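Local atomic coordinates of protein SCO1 homolog 1, mitochondrial (Arabidopsis thaliana, PDB entry 6N5U), a protein that binds copper(I) and is thought to insert copper into cytochrome c oxidase as a mitochondrial inner-membrane metallochaperone. Residues A[51-56]-A[133-138]. Numbering follows the deposited sequence.
Sequences IKLAAA and IVMYLM
K52 and M135 make the nearest approach between 51-56 and 133-138, with K52 NZ 3.6 Å from M135 CE. The lysine leaves the helix with CG anti to its backbone nitrogen (chi1 -170°), then bends at chi2 and chi3; the two side chains run at a slant to one another, with the ammonium group beside the terminal methyl of the thioether. No hydrogen bond crosses here; NZ instead forms a salt bridge with E49, one turn earlier on the same helix, and a weak hydrogen bond to the carbonyl oxygen of H152. In this thioredoxin-fold domain of a SCO protein, the helix whose first turn carries the copper ligand C46, with C42 just ahead of it, packs over the central sheet, and M135, four residues beyond the third ligand, H131, rises from the sheet to meet it. Its side chain extends through chi2 (174°) and turns at chi3 (-60°), which swings CE toward the lysine. One residue further along the helix, L53 points toward the same methionine and meets it one atom short of the methyl, CD1 lying 4.5 Å from SD in a loose apolar contact. L53 also rests on I34 of the adjacent strand 32-38, whereas K52 touches V154 of helix 154-167.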
loop_
_atom_site.group_PDB
_atom_site.type_symbol
_atom_site.label_atom_id
_atom_site.label_comp_id
_atom_site.label_asym_id
_atom_site.label_seq_id
_atom_site.Cartn_x
_atom_site.Cartn_y
_atom_site.Cartn_z
ATOM N N ILE A 51 -8.985 -0.652 5.713
ATOM C CA ILE A 51 -10.201 0.065 6.141
ATOM C C ILE A 51 -9.738 1.366 6.843
ATOM O O ILE A 51 -10.229 2.446 6.486
ATOM C CB ILE A 51 -11.186 -0.796 7.007
ATOM C CG1 ILE A 51 -11.895 -1.874 6.173
ATOM C CG2 ILE A 51 -12.225 0.094 7.700
ATOM C CD1 ILE A 51 -12.417 -3.082 6.990
ATOM N N LYS A 52 -8.743 1.249 7.778
ATOM C CA LYS A 52 -8.086 2.353 8.502
ATOM C C LYS A 52 -7.556 3.376 7.497
ATOM O O LYS A 52 -7.884 4.547 7.604
ATOM C CB LYS A 52 -6.903 1.820 9.340
ATOM C CG LYS A 52 -6.290 2.841 10.315
ATOM C CD LYS A 52 -4.782 2.678 10.545
ATOM C CE LYS A 52 -4.354 1.342 11.112
ATOM N NZ LYS A 52 -2.883 1.303 11.324
ATOM N N LEU A 53 -6.788 2.914 6.487
ATOM C CA LEU A 53 -6.225 3.752 5.432
ATOM C C LEU A 53 -7.287 4.489 4.602
ATOM O O LEU A 53 -7.138 5.685 4.385
ATOM C CB LEU A 53 -5.276 2.934 4.538
ATOM C CG LEU A 53 -4.558 3.686 3.418
ATOM C CD1 LEU A 53 -3.783 4.905 3.962
ATOM C CD2 LEU A 53 -3.656 2.731 2.618
ATOM N N ALA A 54 -8.359 3.802 4.169
ATOM C CA ALA A 54 -9.417 4.393 3.371
ATOM C C ALA A 54 -10.115 5.491 4.155
ATOM O O ALA A 54 -10.298 6.588 3.622
ATOM C CB ALA A 54 -10.399 3.322 2.967
ATOM N N ALA A 55 -10.432 5.237 5.442
ATOM C CA ALA A 55 -11.087 6.230 6.296
ATOM C C ALA A 55 -10.140 7.377 6.601
ATOM O O ALA A 55 -10.600 8.515 6.725
ATOM C CB ALA A 55 -11.584 5.588 7.578
ATOM N N ALA A 56 -8.808 7.083 6.684
ATOM C CA ALA A 56 -7.761 8.091 6.918
ATOM C C ALA A 56 -7.658 9.026 5.692
ATOM O O ALA A 56 -7.661 10.248 5.877
ATOM C CB ALA A 56 -6.430 7.433 7.213
ATOM N N ILE A 133 3.894 -5.208 8.717
ATOM C CA ILE A 133 2.646 -4.414 8.738
ATOM C C ILE A 133 3.109 -2.981 8.744
ATOM O O ILE A 133 3.537 -2.444 9.783
ATOM C CB ILE A 133 1.665 -4.798 9.867
ATOM C CG1 ILE A 133 1.308 -6.291 9.748
ATOM C CG2 ILE A 133 0.408 -3.916 9.814
ATOM C CD1 ILE A 133 1.334 -7.054 11.038
ATOM N N VAL A 134 3.144 -2.406 7.527
ATOM C CA VAL A 134 3.759 -1.121 7.249
ATOM C C VAL A 134 2.945 -0.186 6.312
ATOM O O VAL A 134 2.259 -0.655 5.421
ATOM C CB VAL A 134 5.152 -1.471 6.629
ATOM C CG1 VAL A 134 5.851 -0.251 6.102
ATOM C CG2 VAL A 134 6.060 -2.178 7.626
ATOM N N MET A 135 3.089 1.134 6.497
ATOM C CA MET A 135 2.544 2.188 5.645
ATOM C C MET A 135 3.645 3.216 5.456
ATOM O O MET A 135 4.359 3.568 6.412
ATOM C CB MET A 135 1.261 2.834 6.201
ATOM C CG MET A 135 0.079 1.918 6.155
ATOM S SD MET A 135 -1.422 2.508 6.927
ATOM C CE MET A 135 -0.833 2.760 8.697
ATOM N N TYR A 136 3.788 3.686 4.216
ATOM C CA TYR A 136 4.845 4.620 3.846
ATOM C C TYR A 136 4.268 5.855 3.215
ATOM O O TYR A 136 3.662 5.769 2.144
ATOM C CB TYR A 136 5.812 3.958 2.841
ATOM C CG TYR A 136 6.609 2.795 3.369
ATOM C CD1 TYR A 136 7.643 2.992 4.280
ATOM C CD2 TYR A 136 6.384 1.502 2.907
ATOM C CE1 TYR A 136 8.423 1.931 4.733
ATOM C CE2 TYR A 136 7.171 0.432 3.341
ATOM C CZ TYR A 136 8.192 0.653 4.254
ATOM O OH TYR A 136 8.914 -0.385 4.790
ATOM N N LEU A 137 4.451 7.004 3.858
ATOM C CA LEU A 137 3.929 8.229 3.287
ATOM C C LEU A 137 5.024 8.803 2.394
ATOM O O LEU A 137 6.051 9.276 2.886
ATOM C CB LEU A 137 3.442 9.206 4.387
ATOM C CG LEU A 137 3.259 10.689 4.020
ATOM C CD1 LEU A 137 1.927 10.938 3.324
ATOM C CD2 LEU A 137 3.408 11.554 5.231
ATOM N N MET A 138 4.827 8.660 1.078
ATOM C CA MET A 138 5.685 9.180 0.013
ATOM C C MET A 138 5.108 10.544 -0.347
ATOM O O MET A 138 3.893 10.739 -0.241
ATOM C CB MET A 138 5.622 8.278 -1.240
ATOM C CG MET A 138 6.074 6.852 -1.017
ATOM S SD MET A 138 7.797 6.716 -0.482
ATOM C CE MET A 138 7.540 6.019 1.027
#